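PDB 6R1J: uncharacterized protein from Aeromonas hydrophila J-1, which serves as AhlC, one component of the tripartite alpha-pore-forming toxin AHL of this bacterium, here in soluble form as a triple head mutant. Local coordinates for residues A16-I20 / Q203-F207; L70-F76 / A247-F251; I92-Q96 / I225-G229; E144-N149 / T172-Q177. The protein carries 3 engineered substitutions. All blocks are in the same frame, centred on the assembly; numbering follows the deposited sequence.

Contact 1: A16-I20 / Q203-F207; sequences AEATI and QTTAF. With NA (sodium ion), chain D.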
loop_
_atom_site.group_PDB
_atom_site.type_symbol
_atom_site.label_atom_id
_atom_site.label_comp_id
_atom_site.label_asym_id
_atom_site.label_seq_id
_atom_site.Cartn_x
_atom_site.Cartn_y
_atom_site.Cartn_z
ATOM N N ALA A 16 4.295 18.500 1.182
ATOM C CA ALA A 16 5.022 17.228 0.972
ATOM C C ALA A 16 6.525 17.504 1.168
ATOM O O ALA A 16 7.202 16.674 1.813
ATOM C CB ALA A 16 4.735 16.633 -0.375
ATOM N N GLU A 17 6.986 18.637 0.649
ATOM C CA GLU A 17 8.404 19.063 0.694
ATOM C C GLU A 17 8.859 19.160 2.153
ATOM O O GLU A 17 9.946 18.657 2.431
ATOM C CB GLU A 17 8.606 20.362 -0.080
ATOM C CG GLU A 17 10.078 20.731 -0.299
ATOM C CD GLU A 17 10.720 21.592 0.770
ATOM O OE1 GLU A 17 9.966 22.099 1.643
ATOM O OE2 GLU A 17 11.990 21.740 0.743
ATOM N N ALA A 18 8.087 19.770 3.050
ATOM C CA ALA A 18 8.477 19.895 4.471
ATOM C C ALA A 18 8.622 18.490 5.071
ATOM O O ALA A 18 9.566 18.208 5.810
ATOM C CB ALA A 18 7.434 20.673 5.223
ATOM N N THR A 19 7.683 17.601 4.758
ATOM C CA THR A 19 7.729 16.220 5.258
ATOM C C THR A 19 8.945 15.492 4.650
ATOM O O THR A 19 9.624 14.754 5.407
ATOM C CB THR A 19 6.388 15.530 5.026
ATOM O OG1 THR A 19 5.431 16.318 5.727
ATOM C CG2 THR A 19 6.373 14.132 5.588
ATOM N N ILE A 20 9.206 15.692 3.366
ATOM C CA ILE A 20 10.361 15.054 2.683
ATOM C C ILE A 20 11.663 15.509 3.349
ATOM O O ILE A 20 12.547 14.657 3.532
ATOM C CB ILE A 20 10.324 15.341 1.183
ATOM C CG1 ILE A 20 9.199 14.542 0.512
ATOM C CG2 ILE A 20 11.676 15.033 0.570
ATOM C CD1 ILE A 20 8.935 14.911 -0.914
ATOM N N GLN A 203 5.945 9.749 0.529
ATOM C CA GLN A 203 5.913 11.224 0.479
ATOM C C GLN A 203 6.425 11.701 -0.864
ATOM O O GLN A 203 5.826 12.638 -1.408
ATOM C CB GLN A 203 6.698 11.825 1.637
ATOM C CG GLN A 203 6.044 11.548 2.960
ATOM C CD GLN A 203 4.659 12.143 2.967
ATOM O OE1 GLN A 203 4.496 13.347 2.782
ATOM N NE2 GLN A 203 3.677 11.285 3.168
ATOM N N THR A 204 7.466 11.074 -1.435
ATOM C CA THR A 204 7.979 11.532 -2.730
ATOM C C THR A 204 6.982 11.153 -3.824
ATOM O O THR A 204 6.871 11.912 -4.777
ATOM C CB THR A 204 9.420 11.084 -3.036
ATOM O OG1 THR A 204 9.489 9.697 -3.223
ATOM C CG2 THR A 204 10.366 11.380 -1.904
ATOM N N THR A 205 6.257 10.052 -3.690
ATOM C CA THR A 205 5.242 9.682 -4.713
ATOM C C THR A 205 4.117 10.737 -4.659
ATOM O O THR A 205 3.620 11.134 -5.708
ATOM C CB THR A 205 4.689 8.265 -4.488
ATOM O OG1 THR A 205 5.799 7.372 -4.579
ATOM C CG2 THR A 205 3.624 7.884 -5.501
ATOM N N ALA A 206 3.747 11.169 -3.464
ATOM C CA ALA A 206 2.642 12.140 -3.294
ATOM C C ALA A 206 3.099 13.468 -3.890
ATOM O O ALA A 206 2.329 14.135 -4.584
ATOM C CB ALA A 206 2.264 12.224 -1.851
ATOM N N PHE A 207 4.351 13.843 -3.670
ATOM C CA PHE A 207 4.899 15.120 -4.195
ATOM C C PHE A 207 4.821 15.105 -5.711
ATOM O O PHE A 207 4.342 16.031 -6.347
ATOM C CB PHE A 207 6.320 15.370 -3.701
ATOM C CG PHE A 207 6.872 16.690 -4.168
ATOM C CD1 PHE A 207 7.319 16.850 -5.463
ATOM C CD2 PHE A 207 6.893 17.781 -3.310
ATOM C CE1 PHE A 207 7.796 18.081 -5.902
ATOM C CE2 PHE A 207 7.392 18.998 -3.743
ATOM C CZ PHE A 207 7.837 19.148 -5.037
HETATM NA NA NA D . 13.097 23.508 1.958
HETATM O O HOH W 1 10.971 23.135 3.973
HETATM O O HOH W 2 3.354 15.629 3.509
HETATM O O HOH W 3 13.348 25.208 -0.449
#
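Gln-203 opens the 203-207 face with its aliphatic part against the 16-20 turn: its CB lies 3.9 Å from CG1 of Ile-20, and its OE1 comes within 3.5 Å of the methyl CG2 of Thr-19. The amide oxygen is also reached by water 2, which donates to Gln-203 OE1 at 2.7 Å and is hydrogen-bonded to Thr-19 OG1 at 3.1 Å. The same threonine hydroxyl meets Ser-22 of the second subunit, so this polar corner lies at a subunit boundary. Thr-204 presents a methyl group, CG2 sitting 3.9 Å from CD1 of Ile-20, while its hydroxyl pairs with Asn-117 of helix 78-157. The axes of 16-20 and 203-207 pass 9.3 Å apart at 156°, nearly antiparallel; here the N-terminal helix 5-21 packs on the long helix 163-236 in an all-helical bundle. One turn beyond Gln-203, Phe-207 completes the apolar part: Ala-16 CB approaches its ring edge at CD2, 3.8 Å away, and Phe-207 CB is 3.8 Å from Ile-20 CD1. The Phe-207 side chain also touches Val-37 of helix 28-70 and Ile-113 of helix 78-157. Glu-17 packs its CB 4.1 Å from Phe-207 CE2 but sends its carboxylate outward, where OE2 binds a sodium ion at 2.4 Å and accepts a hydrogen bond from Gln-21, and OE1 accepts one from the metal-bound water 1.

Contact 2: L70-F76 / A247-F251; sequences LANTGPF and ARLFF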
loop_
_atom_site.group_PDB
_atom_site.type_symbol
_atom_site.label_atom_id
_atom_site.label_comp_id
_atom_site.label_asym_id
_atom_site.label_seq_id
_atom_site.Cartn_x
_atom_site.Cartn_y
_atom_site.Cartn_z
ATOM N N LEU A 70 -15.598 42.831 -31.385
ATOM C CA LEU A 70 -16.908 42.240 -31.733
ATOM C C LEU A 70 -18.038 43.310 -31.672
ATOM O O LEU A 70 -19.158 43.003 -32.160
ATOM C CB LEU A 70 -17.162 41.065 -30.790
ATOM C CG LEU A 70 -16.348 39.791 -31.103
ATOM C CD1 LEU A 70 -16.433 38.800 -29.971
ATOM C CD2 LEU A 70 -16.836 39.151 -32.386
ATOM N N ALA A 71 -17.769 44.450 -31.026
ATOM C CA ALA A 71 -18.701 45.598 -30.894
ATOM C C ALA A 71 -18.692 46.424 -32.194
ATOM O O ALA A 71 -19.526 47.350 -32.332
ATOM C CB ALA A 71 -18.315 46.436 -29.694
ATOM N N ASN A 72 -17.793 46.107 -33.130
ATOM C CA ASN A 72 -17.688 46.826 -34.424
ATOM C C ASN A 72 -18.923 46.477 -35.268
ATOM O O ASN A 72 -19.303 45.320 -35.331
ATOM C CB ASN A 72 -16.354 46.538 -35.122
ATOM C CG ASN A 72 -16.257 47.231 -36.464
ATOM O OD1 ASN A 72 -16.800 46.756 -37.463
ATOM N ND2 ASN A 72 -15.578 48.360 -36.488
ATOM N N THR A 73 -19.612 47.474 -35.814
ATOM C CA THR A 73 -20.795 47.263 -36.692
ATOM C C THR A 73 -20.365 47.697 -38.102
ATOM O O THR A 73 -19.357 48.448 -38.218
ATOM C CB THR A 73 -22.042 47.968 -36.135
ATOM O OG1 THR A 73 -21.724 49.358 -36.038
ATOM C CG2 THR A 73 -22.472 47.415 -34.792
ATOM N N GLY A 74 -21.087 47.255 -39.131
ATOM C CA GLY A 74 -20.685 47.499 -40.529
ATOM C C GLY A 74 -19.457 46.652 -40.859
ATOM O O GLY A 74 -19.282 45.579 -40.287
ATOM N N PRO A 75 -18.508 47.137 -41.688
ATOM C CA PRO A 75 -17.409 46.290 -42.146
ATOM C C PRO A 75 -16.103 46.430 -41.350
ATOM O O PRO A 75 -15.838 47.498 -40.850
ATOM C CB PRO A 75 -17.239 46.884 -43.552
ATOM C CG PRO A 75 -17.385 48.390 -43.323
ATOM C CD PRO A 75 -18.397 48.516 -42.198
ATOM N N PHE A 76 -15.319 45.352 -41.240
ATOM C CA PHE A 76 -13.947 45.420 -40.671
ATOM C C PHE A 76 -13.017 45.950 -41.785
ATOM O O PHE A 76 -13.018 45.356 -42.885
ATOM C CB PHE A 76 -13.494 44.071 -40.090
ATOM C CG PHE A 76 -14.130 43.642 -38.783
ATOM C CD1 PHE A 76 -13.663 44.136 -37.572
ATOM C CD2 PHE A 76 -15.154 42.698 -38.762
ATOM C CE1 PHE A 76 -14.238 43.726 -36.373
ATOM C CE2 PHE A 76 -15.723 42.283 -37.567
ATOM C CZ PHE A 76 -15.258 42.795 -36.376
ATOM N N ALA A 247 -13.887 37.373 -39.775
ATOM C CA ALA A 247 -13.175 38.021 -38.677
ATOM C C ALA A 247 -14.029 37.821 -37.414
ATOM O O ALA A 247 -13.458 37.456 -36.397
ATOM C CB ALA A 247 -12.914 39.456 -39.017
ATOM N N ARG A 248 -15.359 37.940 -37.511
ATOM C CA ARG A 248 -16.278 37.834 -36.351
ATOM C C ARG A 248 -16.246 36.388 -35.834
ATOM O O ARG A 248 -16.244 36.188 -34.612
ATOM C CB ARG A 248 -17.670 38.326 -36.768
ATOM C CG ARG A 248 -18.725 38.329 -35.673
ATOM C CD ARG A 248 -20.021 39.015 -36.133
ATOM N NE ARG A 248 -19.667 40.380 -36.491
ATOM C CZ ARG A 248 -19.524 41.362 -35.609
ATOM N NH1 ARG A 248 -19.745 41.131 -34.323
ATOM N NH2 ARG A 248 -19.169 42.571 -36.010
ATOM N N LEU A 249 -16.221 35.404 -36.732
ATOM C CA LEU A 249 -16.174 33.968 -36.356
ATOM C C LEU A 249 -14.910 33.677 -35.547
ATOM O O LEU A 249 -15.051 33.098 -34.453
ATOM C CB LEU A 249 -16.219 33.088 -37.600
ATOM C CG LEU A 249 -16.238 31.583 -37.338
ATOM C CD1 LEU A 249 -17.641 31.123 -36.958
ATOM C CD2 LEU A 249 -15.736 30.830 -38.558
ATOM N N PHE A 250 -13.740 34.098 -36.035
ATOM C CA PHE A 250 -12.435 33.809 -35.397
ATOM C C PHE A 250 -12.274 34.655 -34.137
ATOM O O PHE A 250 -11.665 34.159 -33.179
ATOM C CB PHE A 250 -11.315 33.906 -36.435
ATOM C CG PHE A 250 -11.417 32.773 -37.436
ATOM C CD1 PHE A 250 -11.249 31.460 -37.017
ATOM C CD2 PHE A 250 -11.687 33.003 -38.773
ATOM C CE1 PHE A 250 -11.369 30.399 -37.905
ATOM C CE2 PHE A 250 -11.819 31.939 -39.658
ATOM C CZ PHE A 250 -11.668 30.641 -39.222
ATOM N N PHE A 251 -12.825 35.871 -34.093
ATOM C CA PHE A 251 -12.753 36.647 -32.843
ATOM C C PHE A 251 -13.584 35.907 -31.792
ATOM O O PHE A 251 -13.129 35.873 -30.666
ATOM C CB PHE A 251 -13.175 38.106 -33.018
ATOM C CG PHE A 251 -12.170 38.978 -33.731
ATOM C CD1 PHE A 251 -10.805 38.817 -33.539
ATOM C CD2 PHE A 251 -12.596 40.008 -34.565
ATOM C CE1 PHE A 251 -9.898 39.660 -34.161
ATOM C CE2 PHE A 251 -11.681 40.843 -35.186
ATOM C CZ PHE A 251 -10.341 40.683 -34.961
#
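Arg-248 reaches from its helix into the 70-76 loop and gathers two backbone carbonyls. NH1 donates to the O of Leu-70 at 2.9 Å in nearly straight geometry (167°), and NH2 donates to the O of Asn-72 at 2.8 Å with a more bent angle of 136°. Both acceptors lie near the guanidinium plane, so one planar group pairs with two carbonyls of the 70-76 loop. The ring of Phe-76 lies beside this group, its CE2 3.8 Å from Arg-248 NH2. Around the polar centre, Phe-251 turns its edge toward the face of Phe-76 in an offset T-shaped pair (centroids 5.8 Å apart, planes at 64°). Leu-70 CD2 lies 3.9 Å from Arg-248 CG and from Phe-251 CB, and Phe-76 CD2 the same distance from Ala-247 CB. The loop at this end of the bundle is thus held to helix 244-264, where Phe-251 also meets Leu-66, Phe-84 and Val-235 of three other helices, and Arg-248 packs on Leu-163 of the second subunit.

Contact 3: I92-Q96 / I225-G229; sequences IAPIQ and ISLLG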
loop_
_atom_site.group_PDB
_atom_site.type_symbol
_atom_site.label_atom_id
_atom_site.label_comp_id
_atom_site.label_asym_id
_atom_site.label_seq_id
_atom_site.Cartn_x
_atom_site.Cartn_y
_atom_site.Cartn_z
ATOM N N ILE A 92 0.939 37.597 -27.486
ATOM C CA ILE A 92 0.872 36.143 -27.159
ATOM C C ILE A 92 2.307 35.598 -26.998
ATOM O O ILE A 92 2.559 34.897 -26.033
ATOM C CB ILE A 92 0.094 35.417 -28.271
ATOM C CG1 ILE A 92 -1.412 35.647 -28.123
ATOM C CG2 ILE A 92 0.407 33.925 -28.342
ATOM C CD1 ILE A 92 -2.175 35.317 -29.359
ATOM N N ALA A 93 3.224 35.964 -27.903
ATOM C CA ALA A 93 4.600 35.403 -28.008
ATOM C C ALA A 93 5.231 35.247 -26.636
ATOM O O ALA A 93 5.610 34.139 -26.298
ATOM C CB ALA A 93 5.491 36.226 -28.909
ATOM N N PRO A 94 5.407 36.316 -25.828
ATOM C CA PRO A 94 6.025 36.182 -24.510
ATOM C C PRO A 94 5.263 35.305 -23.501
ATOM O O PRO A 94 5.896 34.741 -22.635
ATOM C CB PRO A 94 6.076 37.611 -23.960
ATOM C CG PRO A 94 5.047 38.379 -24.788
ATOM C CD PRO A 94 5.046 37.706 -26.140
ATOM N N ILE A 95 3.931 35.192 -23.606
ATOM C CA ILE A 95 3.150 34.401 -22.610
ATOM C C ILE A 95 3.285 32.942 -23.014
ATOM O O ILE A 95 3.416 32.119 -22.102
ATOM C CB ILE A 95 1.669 34.851 -22.481
ATOM C CG1 ILE A 95 1.550 36.349 -22.171
ATOM C CG2 ILE A 95 0.958 34.050 -21.401
ATOM C CD1 ILE A 95 2.064 36.744 -20.806
ATOM N N GLN A 96 3.208 32.674 -24.321
ATOM C CA GLN A 96 3.330 31.308 -24.865
ATOM C C GLN A 96 4.734 30.794 -24.503
ATOM O O GLN A 96 4.834 29.602 -24.128
ATOM C CB GLN A 96 3.087 31.281 -26.361
ATOM C CG GLN A 96 2.902 29.880 -26.913
ATOM C CD GLN A 96 2.273 29.867 -28.279
ATOM O OE1 GLN A 96 2.217 30.884 -28.957
ATOM N NE2 GLN A 96 1.770 28.715 -28.689
ATOM N N ILE A 225 -3.428 28.421 -25.188
ATOM C CA ILE A 225 -2.724 29.563 -25.819
ATOM C C ILE A 225 -2.490 29.200 -27.274
ATOM O O ILE A 225 -2.698 30.086 -28.122
ATOM C CB ILE A 225 -1.425 29.956 -25.115
ATOM C CG1 ILE A 225 -1.673 30.556 -23.741
ATOM C CG2 ILE A 225 -0.632 30.941 -25.954
ATOM C CD1 ILE A 225 -0.433 30.674 -22.911
ATOM N N SER A 226 -2.163 27.935 -27.580
ATOM C CA SER A 226 -1.901 27.526 -28.981
ATOM C C SER A 226 -3.206 27.571 -29.796
ATOM O O SER A 226 -3.208 27.993 -30.967
ATOM C CB SER A 226 -1.207 26.160 -29.057
ATOM O OG SER A 226 -0.985 25.849 -30.411
ATOM N N LEU A 227 -4.311 27.097 -29.259
ATOM C CA LEU A 227 -5.602 27.166 -29.982
ATOM C C LEU A 227 -5.967 28.650 -30.201
ATOM O O LEU A 227 -6.416 28.999 -31.304
ATOM C CB LEU A 227 -6.674 26.435 -29.172
ATOM C CG LEU A 227 -6.508 24.930 -28.960
ATOM C CD1 LEU A 227 -7.604 24.415 -28.022
ATOM C CD2 LEU A 227 -6.537 24.192 -30.287
ATOM N N LEU A 228 -5.708 29.509 -29.208
ATOM C CA LEU A 228 -5.984 30.969 -29.287
ATOM C C LEU A 228 -5.184 31.560 -30.452
ATOM O O LEU A 228 -5.790 32.280 -31.280
ATOM C CB LEU A 228 -5.604 31.628 -27.966
ATOM C CG LEU A 228 -5.630 33.158 -27.948
ATOM C CD1 LEU A 228 -7.028 33.685 -28.251
ATOM C CD2 LEU A 228 -5.180 33.666 -26.604
ATOM N N GLY A 229 -3.886 31.222 -30.545
ATOM C CA GLY A 229 -2.991 31.613 -31.641
ATOM C C GLY A 229 -3.556 31.263 -32.999
ATOM O O GLY A 229 -3.462 32.100 -33.924
#
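Ile-92 leads the first segment into the interface, with its CG2 4.0 Å from CG2 of Ile-225, and its CD1 4.3 Å from CG of Leu-228 and 4.4 Å from CA of Gly-229. The helix is kinked at Pro-94, whose nitrogen has no bond to the preceding turn; Ile-92 O, before the kink, accepts hydrogen bonds from Ile-95 N (2.8 Å) and Gln-96 N (2.9 Å) after it. Ile-95 contributes CG2, 4.0 Å from Ile-225 CD1. Gln-96 closes the row: its CB lies 3.8 Å from Ile-225 CG2, and its NE2 stretches to 3.9 Å from Ser-226 CB. Ile-225 is therefore the hub, touched by three residues; the axes of the two segments pass 10.9 Å apart at 158°, antiparallel packing of two long helices in the bundle. It directly follows Thr-224, which with Asp-264 forms a sodium site. Flanking helices pack against these side chains: Phe-58 and Val-55 of helix 28-70 meet Ile-92 and Ile-95, while helix 244-264 brings Leu-261 to Ile-225 and Val-258 to Leu-228.

Contact 4: E144-N149 / T172-Q177; sequences ELDSLN and TLTQTQ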
loop_
_atom_site.group_PDB
_atom_site.type_symbol
_atom_site.label_atom_id
_atom_site.label_comp_id
_atom_site.label_asym_id
_atom_site.label_seq_id
_atom_site.Cartn_x
_atom_site.Cartn_y
_atom_site.Cartn_z
ATOM N N GLU A 144 21.337 -24.029 16.122
ATOM C CA GLU A 144 22.716 -24.233 16.643
ATOM C C GLU A 144 22.673 -24.092 18.173
ATOM O O GLU A 144 23.285 -24.931 18.861
ATOM C CB GLU A 144 23.646 -23.259 15.913
ATOM C CG GLU A 144 25.131 -23.508 16.088
ATOM C CD GLU A 144 26.020 -22.535 15.315
ATOM O OE1 GLU A 144 27.243 -22.554 15.557
ATOM O OE2 GLU A 144 25.507 -21.754 14.469
ATOM N N LEU A 145 21.918 -23.116 18.691
ATOM C CA LEU A 145 21.751 -22.840 20.149
ATOM C C LEU A 145 20.896 -23.953 20.797
ATOM O O LEU A 145 21.105 -24.202 22.012
ATOM C CB LEU A 145 21.124 -21.447 20.322
ATOM C CG LEU A 145 21.281 -20.761 21.676
ATOM C CD1 LEU A 145 22.668 -20.151 21.831
ATOM C CD2 LEU A 145 20.219 -19.683 21.852
ATOM N N ASP A 146 19.983 -24.599 20.044
ATOM C CA ASP A 146 19.113 -25.720 20.519
ATOM C C ASP A 146 19.984 -26.952 20.782
ATOM O O ASP A 146 19.835 -27.530 21.884
ATOM C CB ASP A 146 17.988 -26.083 19.535
ATOM C CG ASP A 146 16.847 -25.076 19.473
ATOM O OD1 ASP A 146 16.770 -24.205 20.375
ATOM O OD2 ASP A 146 16.032 -25.166 18.521
ATOM N N SER A 147 20.820 -27.348 19.807
ATOM C CA SER A 147 21.825 -28.442 19.931
ATOM C C SER A 147 22.680 -28.224 21.175
ATOM O O SER A 147 22.723 -29.141 22.016
ATOM C CB SER A 147 22.735 -28.545 18.745
ATOM O OG SER A 147 22.147 -29.326 17.725
ATOM N N LEU A 148 23.359 -27.072 21.253
ATOM C CA LEU A 148 24.284 -26.728 22.370
ATOM C C LEU A 148 23.574 -26.930 23.714
ATOM O O LEU A 148 24.181 -27.589 24.575
ATOM C CB LEU A 148 24.834 -25.299 22.237
ATOM C CG LEU A 148 25.836 -25.053 21.101
ATOM C CD1 LEU A 148 26.313 -23.607 21.121
ATOM C CD2 LEU A 148 27.039 -25.990 21.162
ATOM N N ASN A 149 22.338 -26.438 23.875
ATOM C CA ASN A 149 21.559 -26.526 25.147
ATOM C C ASN A 149 21.115 -27.974 25.434
ATOM O O ASN A 149 20.976 -28.299 26.623
ATOM C CB ASN A 149 20.403 -25.525 25.184
ATOM C CG ASN A 149 20.836 -24.153 25.654
ATOM O OD1 ASN A 149 21.745 -24.039 26.476
ATOM N ND2 ASN A 149 20.179 -23.112 25.162
ATOM N N THR A 172 31.322 -21.967 23.866
ATOM C CA THR A 172 30.586 -22.100 22.579
ATOM C C THR A 172 29.189 -21.460 22.707
ATOM O O THR A 172 28.747 -20.816 21.749
ATOM C CB THR A 172 30.436 -23.568 22.154
ATOM O OG1 THR A 172 31.678 -24.258 22.344
ATOM C CG2 THR A 172 29.989 -23.708 20.716
ATOM N N LEU A 173 28.523 -21.670 23.841
ATOM C CA LEU A 173 27.138 -21.216 24.114
ATOM C C LEU A 173 27.127 -19.678 24.080
ATOM O O LEU A 173 26.315 -19.124 23.346
ATOM C CB LEU A 173 26.687 -21.795 25.463
ATOM C CG LEU A 173 25.187 -21.752 25.753
ATOM C CD1 LEU A 173 24.438 -22.716 24.845
ATOM C CD2 LEU A 173 24.904 -22.084 27.214
ATOM N N THR A 174 28.043 -19.013 24.798
ATOM C CA THR A 174 28.195 -17.530 24.786
ATOM C C THR A 174 28.351 -17.043 23.340
ATOM O O THR A 174 27.592 -16.141 22.951
ATOM C CB THR A 174 29.386 -17.061 25.632
ATOM O OG1 THR A 174 29.092 -17.479 26.960
ATOM C CG2 THR A 174 29.620 -15.561 25.594
ATOM N N GLN A 175 29.271 -17.629 22.567
ATOM C CA GLN A 175 29.553 -17.223 21.156
ATOM C C GLN A 175 28.275 -17.343 20.308
ATOM O O GLN A 175 27.966 -16.404 19.549
ATOM C CB GLN A 175 30.684 -18.066 20.548
ATOM C CG GLN A 175 32.013 -17.983 21.306
ATOM C CD GLN A 175 32.606 -16.592 21.313
ATOM O OE1 GLN A 175 32.608 -15.887 20.298
ATOM N NE2 GLN A 175 33.134 -16.192 22.462
ATOM N N THR A 176 27.562 -18.466 20.406
ATOM C CA THR A 176 26.337 -18.754 19.601
ATOM C C THR A 176 25.210 -17.803 20.031
ATOM O O THR A 176 24.460 -17.353 19.161
ATOM C CB THR A 176 25.929 -20.229 19.725
ATOM O OG1 THR A 176 27.074 -21.015 19.389
ATOM C CG2 THR A 176 24.763 -20.616 18.835
ATOM N N GLN A 177 25.115 -17.503 21.324
ATOM C CA GLN A 177 24.113 -16.568 21.889
ATOM C C GLN A 177 24.365 -15.179 21.264
ATOM O O GLN A 177 23.403 -14.617 20.702
ATOM C CB GLN A 177 24.160 -16.623 23.420
ATOM C CG GLN A 177 23.343 -15.536 24.116
ATOM C CD GLN A 177 21.850 -15.570 23.852
ATOM O OE1 GLN A 177 21.346 -16.324 23.015
ATOM N NE2 GLN A 177 21.120 -14.736 24.580
#
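Leu-173, Leu-145 and Thr-176 carry the largest shares of this interface, each giving up just over 70 Å². Leu-173 inserts CD1 between two partners of the opposing helix, 3.7 Å from CB of Leu-148 and 3.4 Å from OD1 of Asn-149, and the same methyl lies 4.3 Å from Leu-145 CD1. Leu-145 in turn spreads over the next turn of the partner helix: its CD1 rests 3.7 Å from Thr-176 CG2 and 3.6 Å from the backbone N of Gln-177, while its CD2 is 3.7 Å from Gln-177 OE1. The axes of 144-149 and 172-177 pass 9.9 Å apart at 160°, within the antiparallel hairpin of helices 78-157 and 163-236, which a short connection joins. The centre of this contact lies about 50 Å from the centre of the chain, consistent with the extended tail-and-head build of alpha-pore-forming toxins. Thr-176, on the inner side of its helix, satisfies its hydroxyl locally by donating from OG1 to Thr-172 O at 2.9 Å. Leu-148 CD1 lies 3.2 Å from Thr-176 OG1, a close approach, and also meets the methyl CG2 of Thr-172 at 3.7 Å. Toward the solvent, Glu-144 CG lies 4.0 Å from Thr-176 CG2, and the Glu-144 carboxylate makes a long, weak ion pair with Lys-179.

How the contacts relate
From the N terminus, helix 5-21 is the first to be tied: contact 1 closes a loop of 182 residues onto the middle of helix 163-236. Before that loop ends, the chain opens contact 2 at 70-76 and contact 3 at 92-96, which both cross contact 1 because their partners lie beyond 207. Contact 3 sits within the span of contact 2, at the same end of the molecule, with centres 21 Å apart. Contact 4 is the most local, enclosed by all three, and closes the helical hairpin at the far end, its centre about 96 Å from that of contact 2. Helix 163-236 thus serves contacts 1, 3 and 4; contacts 3 and 4 also share helix 78-157, while contact 2 ties helix 244-264 to the loop after helix 28-70.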